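Pyridoxamine 5-phosphate-dependent dehydrase (Escherichia coli, PDB 3B8X) uses a vitamin B6 cofactor to remove the C3'-hydroxyl group from GDP-4-keto-6-deoxy-D-mannose on the route to L-colitose. Local coordinates at residues B[59-70]-B[92-102]. The protein carries 1 engineered substitution. Numbering follows the deposited sequence.
Sequences STANLLMIAALF and TTYYPLQQYGL. With G4M ([(2R,3S,4R,5R)-5-(2-amino-6-oxo-1,6-dihydro-9H-purin-9-yl)-3,4-dihydroxytetrahydrofuran-2-yl]methyl (2R,3S,4S,5S,6R)-3,4-dihydroxy-5-[({3-hydroxy-2-methyl-5-[(phosphonooxy)methyl]pyridin-4-yl}methyl)amino]-6-methyltetrahydro-2H-pyran-2-yl dihydrogen diphosphate), chain O.
Helices 59-68 and 92-99 run roughly parallel, their axes crossing at -35° and approaching to 8.7 Å, with Leu63 against Pro96 and Ser59 against Thr92. Helix 91-99 connects the parallel neighbouring strands 82-86 and 103-107 of the main mixed sheet. The N-terminal end of the contact is polar and faces the cofactor. Thr92 OG1 donates to Ser59 OG at 2.7 Å. Ser59, near the start of helix 58-68, grips phosphate oxygen OP1 of the bound G4M, a joined cofactor and sugar nucleotide, through both its backbone N and its hydroxyl. With chi1 at -58°, Ser59 OG lies beside its own N, which lets the two donors converge on that oxygen. One turn on, Asn62 ND2 donates to Thr92 O at 3.2 Å. The donor stands above the carbonyl plane rather than on a lone pair. The same amide also bonds Asp161 through ND2 and Thr183 through OD1, which fixes its rotation.

The middle is apolar. Ile66 CG1 meets Pro96 CB at 3.8 Å, the two side chains crossing at about a right angle, while Ile66 CD1 meets Leu97 CD2. The side chains of Ile66 and Tyr100 pass each other in opposite directions. At the far end the Tyr100 ring turns one face to Ala67, whose CA sits 4.0 Å from the ring centroid in a CH-pi contact. Leu63 CD1 touches the rim of the same ring. Tyr100 also points an edge at the face of Phe70, the planes at 52°. Tyr100 OH is hydrogen-bonded to Tyr249 OH. Gly101 closes helix 92-99 in a Schellman motif, and Leu102 packs on Ile66 and Phe70.

Apolar and aromatic packing thus joins the helices from Ile66 and Pro96 to Phe70 and Tyr100. In this DegT/DnrJ/EryC1 aminotransferase-family fold, hydroxyl hydrogen bonds run from Thr92 through Ser59 to the cofactor phosphate, so Thr92 probably helps position Ser59 as a second-shell residue.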
ATOM      1  N   SER B  59      -4.450  -5.026   5.005  1.00  8.85           N
ATOM      2  CA  SER B  59      -3.027  -4.982   5.385  1.00 15.16           C
ATOM      3  C   SER B  59      -2.540  -3.537   5.525  1.00 11.29           C
ATOM      4  O   SER B  59      -1.841  -3.206   6.472  1.00  9.88           O
ATOM      5  CB  SER B  59      -2.131  -5.738   4.377  1.00  7.23           C
ATOM      6  OG  SER B  59      -2.505  -7.107   4.245  1.00  6.74           O
ATOM      7  N   THR B  60      -2.886  -2.671   4.564  1.00  1.00           N
ATOM      8  CA  THR B  60      -2.507  -1.284   4.687  1.00  5.66           C
ATOM      9  C   THR B  60      -3.356  -0.633   5.784  1.00  8.96           C
ATOM     10  O   THR B  60      -3.005   0.413   6.335  1.00  7.01           O
ATOM     11  CB  THR B  60      -2.588  -0.559   3.301  1.00  7.97           C
ATOM     12  OG1 THR B  60      -3.922  -0.606   2.770  1.00 10.01           O
ATOM     13  CG2 THR B  60      -1.606  -1.165   2.344  1.00  7.67           C
ATOM     14  N   ALA B  61      -4.472  -1.233   6.163  1.00  8.06           N
ATOM     15  CA  ALA B  61      -5.190  -0.594   7.287  1.00  3.42           C
ATOM     16  C   ALA B  61      -4.426  -0.837   8.620  1.00  8.97           C
ATOM     17  O   ALA B  61      -4.204   0.070   9.453  1.00  8.17           O
ATOM     18  CB  ALA B  61      -6.663  -1.139   7.354  1.00  1.68           C
ATOM     19  N   ASN B  62      -3.910  -2.045   8.770  1.00  3.73           N
ATOM     20  CA  ASN B  62      -3.105  -2.359   9.931  1.00  5.66           C
ATOM     21  C   ASN B  62      -1.826  -1.528   9.893  1.00  5.54           C
ATOM     22  O   ASN B  62      -1.346  -1.094  10.944  1.00 10.68           O
ATOM     23  CB  ASN B  62      -2.693  -3.838   9.896  1.00  2.91           C
ATOM     24  CG  ASN B  62      -3.742  -4.768  10.419  1.00 14.44           C
ATOM     25  OD1 ASN B  62      -4.730  -4.343  11.006  1.00  5.76           O
ATOM     26  ND2 ASN B  62      -3.525  -6.077  10.225  1.00  2.95           N
ATOM     27  N   LEU B  63      -1.253  -1.324   8.695  1.00  2.76           N
ATOM     28  CA  LEU B  63      -0.022  -0.551   8.628  1.00  6.00           C
ATOM     29  C   LEU B  63      -0.252   0.857   9.187  1.00 19.45           C
ATOM     30  O   LEU B  63       0.497   1.340  10.047  1.00  5.55           O
ATOM     31  CB  LEU B  63       0.544  -0.501   7.210  1.00  8.43           C
ATOM     32  CG  LEU B  63       1.844   0.263   6.958  1.00 11.81           C
ATOM     33  CD1 LEU B  63       3.067  -0.393   7.515  1.00  9.24           C
ATOM     34  CD2 LEU B  63       1.947   0.399   5.457  1.00  4.53           C
ATOM     35  N   LEU B  64      -1.315   1.491   8.714  1.00  5.91           N
ATOM     36  CA  LEU B  64      -1.670   2.836   9.207  1.00  3.66           C
ATOM     37  C   LEU B  64      -2.060   2.847  10.670  1.00 19.74           C
ATOM     38  O   LEU B  64      -1.839   3.866  11.342  1.00  7.85           O
ATOM     39  CB  LEU B  64      -2.777   3.481   8.358  1.00  7.46           C
ATOM     40  CG  LEU B  64      -2.467   3.835   6.878  1.00 22.96           C
ATOM     41  CD1 LEU B  64      -3.291   4.959   6.271  1.00  6.89           C
ATOM     42  CD2 LEU B  64      -1.015   4.119   6.629  1.00  9.25           C
ATOM     43  N   MET B  65      -2.728   1.789  11.139  1.00 12.88           N
ATOM     44  CA  MET B  65      -3.139   1.737  12.551  1.00  2.48           C
ATOM     45  C   MET B  65      -1.915   1.887  13.439  1.00 12.17           C
ATOM     46  O   MET B  65      -1.891   2.726  14.344  1.00 14.21           O
ATOM     47  CB  MET B  65      -3.905   0.457  12.870  1.00  4.81           C
ATOM     48  CG  MET B  65      -4.252   0.396  14.287  1.00  7.13           C
ATOM     49  SD  MET B  65      -5.371  -0.993  14.611  1.00 11.29           S
ATOM     50  CE  MET B  65      -4.407  -2.475  14.175  1.00  4.28           C
ATOM     51  N   ILE B  66      -0.882   1.086  13.177  1.00  8.74           N
ATOM     52  CA  ILE B  66       0.380   1.161  13.951  1.00 20.03           C
ATOM     53  C   ILE B  66       1.131   2.487  13.747  1.00 19.23           C
ATOM     54  O   ILE B  66       1.612   3.139  14.669  1.00 11.34           O
ATOM     55  CB  ILE B  66       1.324  -0.027  13.562  1.00  5.92           C
ATOM     56  CG1 ILE B  66       0.599  -1.337  13.818  1.00 20.23           C
ATOM     57  CG2 ILE B  66       2.628   0.036  14.332  1.00 10.33           C
ATOM     58  CD1 ILE B  66       0.019  -1.416  15.240  1.00 11.37           C
ATOM     59  N   ALA B  67       1.293   2.877  12.502  1.00 10.79           N
ATOM     60  CA  ALA B  67       2.017   4.103  12.223  1.00 11.07           C
ATOM     61  C   ALA B  67       1.434   5.328  12.910  1.00 10.47           C
ATOM     62  O   ALA B  67       2.144   6.192  13.443  1.00 10.82           O
ATOM     63  CB  ALA B  67       2.036   4.313  10.748  1.00  3.68           C
ATOM     64  N   ALA B  68       0.125   5.478  12.821  1.00 10.88           N
ATOM     65  CA  ALA B  68      -0.476   6.650  13.429  1.00 13.58           C
ATOM     66  C   ALA B  68      -0.082   6.873  14.885  1.00 17.88           C
ATOM     67  O   ALA B  68       0.001   8.004  15.313  1.00 15.30           O
ATOM     68  CB  ALA B  68      -1.968   6.575  13.304  1.00  1.00           C
ATOM     69  N   LEU B  69       0.108   5.799  15.646  1.00 18.87           N
ATOM     70  CA  LEU B  69       0.446   5.905  17.052  1.00 15.06           C
ATOM     71  C   LEU B  69       1.798   6.551  17.323  1.00 18.65           C
ATOM     72  O   LEU B  69       2.095   6.960  18.437  1.00 14.49           O
ATOM     73  CB  LEU B  69       0.374   4.541  17.730  1.00  6.29           C
ATOM     74  CG  LEU B  69      -1.013   3.908  17.675  1.00 19.42           C
ATOM     75  CD1 LEU B  69      -1.007   2.420  18.057  1.00 13.83           C
ATOM     76  CD2 LEU B  69      -1.992   4.712  18.496  1.00 12.68           C
ATOM     77  N   PHE B  70       2.601   6.685  16.280  1.00 10.95           N
ATOM     78  CA  PHE B  70       3.916   7.277  16.424  1.00  9.10           C
ATOM     79  C   PHE B  70       3.834   8.762  16.154  1.00 18.22           C
ATOM     80  O   PHE B  70       4.776   9.508  16.405  1.00 13.70           O
ATOM     81  CB  PHE B  70       4.898   6.622  15.443  1.00 12.88           C
ATOM     82  CG  PHE B  70       5.311   5.231  15.835  1.00 21.26           C
ATOM     83  CD1 PHE B  70       4.393   4.180  15.786  1.00 18.48           C
ATOM     84  CD2 PHE B  70       6.628   4.970  16.248  1.00 16.99           C
ATOM     85  CE1 PHE B  70       4.751   2.917  16.210  1.00 12.30           C
ATOM     86  CE2 PHE B  70       6.996   3.716  16.710  1.00 17.79           C
ATOM     87  CZ  PHE B  70       6.078   2.664  16.642  1.00 14.77           C
ATOM     88  N   THR B  92       0.277  -9.916   8.011  1.00  8.46           N
ATOM     89  CA  THR B  92       0.229  -8.461   8.079  1.00  8.67           C
ATOM     90  C   THR B  92      -0.367  -7.893   9.369  1.00 13.72           C
ATOM     91  O   THR B  92      -0.420  -6.686   9.531  1.00 13.38           O
ATOM     92  CB  THR B  92      -0.319  -7.782   6.801  1.00 10.67           C
ATOM     93  OG1 THR B  92      -1.693  -8.138   6.610  1.00 10.10           O
ATOM     94  CG2 THR B  92       0.500  -8.135   5.573  1.00  4.12           C
ATOM     95  N   THR B  93      -0.784  -8.758  10.295  1.00  6.64           N
ATOM     96  CA  THR B  93      -1.096  -8.314  11.648  1.00  1.97           C
ATOM     97  C   THR B  93       0.297  -8.018  12.279  1.00  9.53           C
ATOM     98  O   THR B  93       0.522  -6.977  12.938  1.00 11.84           O
ATOM     99  CB  THR B  93      -1.714  -9.408  12.492  1.00  6.75           C
ATOM    100  OG1 THR B  93      -2.911  -9.855  11.853  1.00  9.29           O
ATOM    101  CG2 THR B  93      -2.100  -8.813  13.852  1.00 17.22           C
ATOM    102  N   TYR B  94       1.250  -8.903  12.006  1.00  8.03           N
ATOM    103  CA  TYR B  94       2.609  -8.800  12.564  1.00  8.59           C
ATOM    104  C   TYR B  94       3.658  -7.826  11.966  1.00 16.48           C
ATOM    105  O   TYR B  94       4.463  -7.217  12.699  1.00 11.05           O
ATOM    106  CB  TYR B  94       3.213 -10.205  12.568  1.00 10.29           C
ATOM    107  CG  TYR B  94       2.353 -11.194  13.316  1.00 10.24           C
ATOM    108  CD1 TYR B  94       2.101 -11.039  14.673  1.00 12.96           C
ATOM    109  CD2 TYR B  94       1.766 -12.255  12.645  1.00  7.61           C
ATOM    110  CE1 TYR B  94       1.261 -11.929  15.327  1.00 18.60           C
ATOM    111  CE2 TYR B  94       0.970 -13.175  13.284  1.00  9.98           C
ATOM    112  CZ  TYR B  94       0.742 -13.016  14.634  1.00  7.68           C
ATOM    113  OH  TYR B  94      -0.087 -13.926  15.270  1.00 11.72           O
ATOM    114  N   TYR B  95       3.708  -7.722  10.640  1.00  7.90           N
ATOM    115  CA  TYR B  95       4.774  -6.941   9.991  1.00  2.76           C
ATOM    116  C   TYR B  95       4.891  -5.485  10.412  1.00  5.87           C
ATOM    117  O   TYR B  95       6.010  -4.977  10.597  1.00 11.14           O
ATOM    118  CB  TYR B  95       4.755  -7.092   8.466  1.00  3.32           C
ATOM    119  CG  TYR B  95       4.807  -8.530   7.881  1.00 24.61           C
ATOM    120  CD1 TYR B  95       5.501  -9.582   8.496  1.00 13.41           C
ATOM    121  CD2 TYR B  95       4.123  -8.823   6.710  1.00 13.12           C
ATOM    122  CE1 TYR B  95       5.528 -10.866   7.920  1.00 11.89           C
ATOM    123  CE2 TYR B  95       4.159 -10.073   6.138  1.00 24.09           C
ATOM    124  CZ  TYR B  95       4.841 -11.093   6.747  1.00 14.40           C
ATOM    125  OH  TYR B  95       4.892 -12.315   6.100  1.00 18.07           O
ATOM    126  N   PRO B  96       3.757  -4.770  10.413  1.00  8.66           N
ATOM    127  CA  PRO B  96       3.815  -3.340  10.743  1.00 14.14           C
ATOM    128  C   PRO B  96       4.477  -3.219  12.130  1.00 22.40           C
ATOM    129  O   PRO B  96       5.049  -2.211  12.479  1.00 12.17           O
ATOM    130  CB  PRO B  96       2.331  -2.915  10.808  1.00 11.49           C
ATOM    131  CG  PRO B  96       1.583  -3.957   9.995  1.00 14.57           C
ATOM    132  CD  PRO B  96       2.392  -5.243  10.105  1.00  8.49           C
ATOM    133  N   LEU B  97       4.409  -4.260  12.938  1.00 14.99           N
ATOM    134  CA  LEU B  97       4.947  -4.147  14.284  1.00 15.11           C
ATOM    135  C   LEU B  97       6.431  -4.068  14.154  1.00 12.43           C
ATOM    136  O   LEU B  97       7.086  -3.204  14.726  1.00 11.99           O
ATOM    137  CB  LEU B  97       4.505  -5.339  15.142  1.00  7.55           C
ATOM    138  CG  LEU B  97       2.999  -5.613  15.275  1.00 14.29           C
ATOM    139  CD1 LEU B  97       2.790  -6.718  16.300  1.00 13.74           C
ATOM    140  CD2 LEU B  97       2.221  -4.344  15.707  1.00  8.67           C
ATOM    141  N   GLN B  98       6.972  -4.942  13.322  1.00 16.09           N
ATOM    142  CA  GLN B  98       8.420  -4.963  13.127  1.00  9.18           C
ATOM    143  C   GLN B  98       8.827  -3.762  12.314  1.00 16.69           C
ATOM    144  O   GLN B  98       9.942  -3.296  12.436  1.00 18.92           O
ATOM    145  CB  GLN B  98       8.785  -6.174  12.284  1.00  1.37           C
ATOM    146  CG  GLN B  98      10.282  -6.336  11.986  1.00  9.20           C
ATOM    147  CD  GLN B  98      10.734  -5.636  10.702  1.00 14.88           C
ATOM    148  OE1 GLN B  98       9.936  -5.269   9.836  1.00 18.01           O
ATOM    149  NE2 GLN B  98      12.040  -5.377  10.622  1.00 12.68           N
ATOM    150  N   GLN B  99       7.951  -3.331  11.415  1.00 13.12           N
ATOM    151  CA  GLN B  99       8.227  -2.201  10.553  1.00 14.32           C
ATOM    152  C   GLN B  99       8.334  -0.914  11.336  1.00 17.81           C
ATOM    153  O   GLN B  99       9.040  -0.015  10.924  1.00 11.76           O
ATOM    154  CB  GLN B  99       7.234  -2.147   9.410  1.00 13.08           C
ATOM    155  CG  GLN B  99       7.514  -3.352   8.474  1.00  8.04           C
ATOM    156  CD  GLN B  99       6.316  -3.767   7.596  1.00  6.32           C
ATOM    157  OE1 GLN B  99       5.185  -3.316   7.809  1.00  5.28           O
ATOM    158  NE2 GLN B  99       6.592  -4.561   6.545  1.00  6.76           N
ATOM    159  N   TYR B 100       7.697  -0.854  12.501  1.00 19.10           N
ATOM    160  CA  TYR B 100       7.800   0.323  13.366  1.00 10.85           C
ATOM    161  C   TYR B 100       8.699   0.121  14.567  1.00 18.77           C
ATOM    162  O   TYR B 100       8.660   0.903  15.508  1.00 12.34           O
ATOM    163  CB  TYR B 100       6.440   0.871  13.758  1.00  6.87           C
ATOM    164  CG  TYR B 100       5.880   1.635  12.573  1.00 23.13           C
ATOM    165  CD1 TYR B 100       5.389   0.955  11.448  1.00 15.31           C
ATOM    166  CD2 TYR B 100       5.987   3.028  12.518  1.00 10.54           C
ATOM    167  CE1 TYR B 100       4.984   1.653  10.310  1.00 10.07           C
ATOM    168  CE2 TYR B 100       5.627   3.712  11.385  1.00  6.40           C
ATOM    169  CZ  TYR B 100       5.136   3.031  10.289  1.00  7.26           C
ATOM    170  OH  TYR B 100       4.694   3.783   9.227  1.00 14.76           O
ATOM    171  N   GLY B 101       9.507  -0.938  14.491  1.00 14.39           N
ATOM    172  CA  GLY B 101      10.489  -1.285  15.522  1.00 10.29           C
ATOM    173  C   GLY B 101       9.949  -1.526  16.928  1.00 22.67           C
ATOM    174  O   GLY B 101      10.605  -1.195  17.908  1.00 14.51           O
ATOM    175  N   LEU B 102       8.776  -2.131  17.036  1.00 25.54           N
ATOM    176  CA  LEU B 102       8.220  -2.427  18.342  1.00 15.54           C
ATOM    177  C   LEU B 102       8.737  -3.759  18.928  1.00 17.41           C
ATOM    178  O   LEU B 102       9.243  -4.626  18.215  1.00 12.13           O
ATOM    179  CB  LEU B 102       6.698  -2.412  18.292  1.00 12.25           C
ATOM    180  CG  LEU B 102       6.064  -1.070  17.937  1.00  9.43           C
ATOM    181  CD1 LEU B 102       4.568  -1.375  17.555  1.00 15.74           C
ATOM    182  CD2 LEU B 102       6.148  -0.153  19.136  1.00 10.26           C
TER
HETATM  183  OP3 G4M O 500      -6.175  -9.353   2.685  1.00  7.62           O
HETATM  184  PL  G4M O 500      -6.131  -7.927   3.374  1.00 10.56           P
HETATM  185  OP1 G4M O 500      -4.755  -7.122   3.072  1.00  6.35           O
HETATM  186  OP2 G4M O 500      -7.377  -7.057   2.850  1.00  3.48           O
HETATM  187  OP4 G4M O 500      -6.378  -8.110   4.974  1.00  8.31           O
HETATM  188  C5B G4M O 500      -5.193  -8.595   5.538  1.00  5.88           C
HETATM  189  C5L G4M O 500      -5.555  -9.273   6.805  1.00  5.70           C
HETATM  190  C6L G4M O 500      -5.277  -8.645   8.011  1.00 17.07           C
HETATM  191  N1L G4M O 500      -5.538  -9.262   9.141  1.00 14.36           N
HETATM  192  C2L G4M O 500      -6.064 -10.466   9.206  1.00 10.40           C
HETATM  193  C2A G4M O 500      -6.282 -11.132  10.543  1.00  7.59           C
HETATM  194  C3L G4M O 500      -6.421 -11.164   8.056  1.00 14.71           C
HETATM  195  O3L G4M O 500      -6.892 -12.423   8.187  1.00  8.76           O
HETATM  196  C4L G4M O 500      -6.185 -10.525   6.797  1.00 10.48           C
HETATM  197  C4A G4M O 500      -6.487 -11.153   5.580  1.00  7.30           C
HETATM  198  N4A G4M O 500      -6.915 -12.380   5.584  1.00 12.08           N
HETATM  199  C4G G4M O 500      -7.322 -12.968   4.357  1.00  9.47           C
HETATM  200  C5G G4M O 500      -7.041 -14.452   4.331  1.00 25.21           C
HETATM  201  C6G G4M O 500      -7.585 -15.127   5.591  1.00  8.42           C
HETATM  202  O5G G4M O 500      -7.837 -14.878   3.230  1.00 12.38           O
HETATM  203  C3G G4M O 500      -6.583 -12.354   3.157  1.00 15.33           C
HETATM  204  O3G G4M O 500      -7.494 -11.489   2.489  1.00 21.39           O
HETATM  205  C2G G4M O 500      -6.168 -13.481   2.167  1.00  5.78           C
HETATM  206  O2G G4M O 500      -5.818 -12.958   0.882  1.00 18.11           O
HETATM  207  C1G G4M O 500      -7.293 -14.472   1.983  1.00 12.17           C
HETATM  208  O1G G4M O 500      -6.684 -15.657   1.487  1.00 10.75           O
HETATM  209  P2  G4M O 500      -7.449 -16.520   0.391  1.00 15.44           P
HETATM  210  O3P G4M O 500      -8.983 -16.751   0.845  1.00 18.10           O
HETATM  211  O4P G4M O 500      -6.773 -17.993   0.377  1.00 17.39           O
HETATM  212  OPP G4M O 500      -7.279 -15.635  -0.946  1.00 22.70           O
HETATM  213  P   G4M O 500      -7.715 -16.410  -2.285  1.00 14.00           P
HETATM  214  O1P G4M O 500      -7.067 -17.855  -2.614  1.00 13.86           O
HETATM  215  O2P G4M O 500      -7.231 -15.352  -3.371  1.00 14.27           O
HETATM  216  O5' G4M O 500      -9.286 -16.333  -2.448  1.00  9.42           O
HETATM  217  C5' G4M O 500      -9.916 -17.452  -1.862  1.00 17.78           C
HETATM  218  C4' G4M O 500     -10.865 -18.029  -2.901  1.00 17.18           C
HETATM  219  O4' G4M O 500     -11.555 -16.942  -3.588  1.00 31.59           O
HETATM  220  C3' G4M O 500     -10.066 -18.789  -3.985  1.00 99.89           C
HETATM  221  O3' G4M O 500     -10.903 -19.845  -4.434  1.00 29.71           O
HETATM  222  C2' G4M O 500      -9.847 -17.720  -5.078  1.00 25.45           C
HETATM  223  O2' G4M O 500      -9.763 -18.376  -6.349  1.00 19.36           O
HETATM  224  C1' G4M O 500     -11.169 -16.972  -4.981  1.00 18.28           C
HETATM  225  N9  G4M O 500     -11.057 -15.608  -5.508  1.00 29.26           N
HETATM  226  C8  G4M O 500     -10.308 -14.608  -4.974  1.00 19.11           C
HETATM  227  N7  G4M O 500     -10.499 -13.524  -5.700  1.00 16.21           N
HETATM  228  C4  G4M O 500     -11.750 -15.120  -6.588  1.00 33.76           C
HETATM  229  C5  G4M O 500     -11.391 -13.758  -6.718  1.00 10.62           C
HETATM  230  C6  G4M O 500     -11.985 -12.976  -7.773  1.00  8.90           C
HETATM  231  O6  G4M O 500     -11.740 -11.793  -7.953  1.00 17.18           O
HETATM  232  N3  G4M O 500     -12.613 -15.665  -7.450  1.00 34.97           N
HETATM  233  C2  G4M O 500     -13.134 -14.937  -8.425  1.00 22.06           C
HETATM  234  N1  G4M O 500     -12.842 -13.609  -8.603  1.00 19.96           N
HETATM  235  N2  G4M O 500     -13.996 -15.524  -9.298  1.00  7.92           N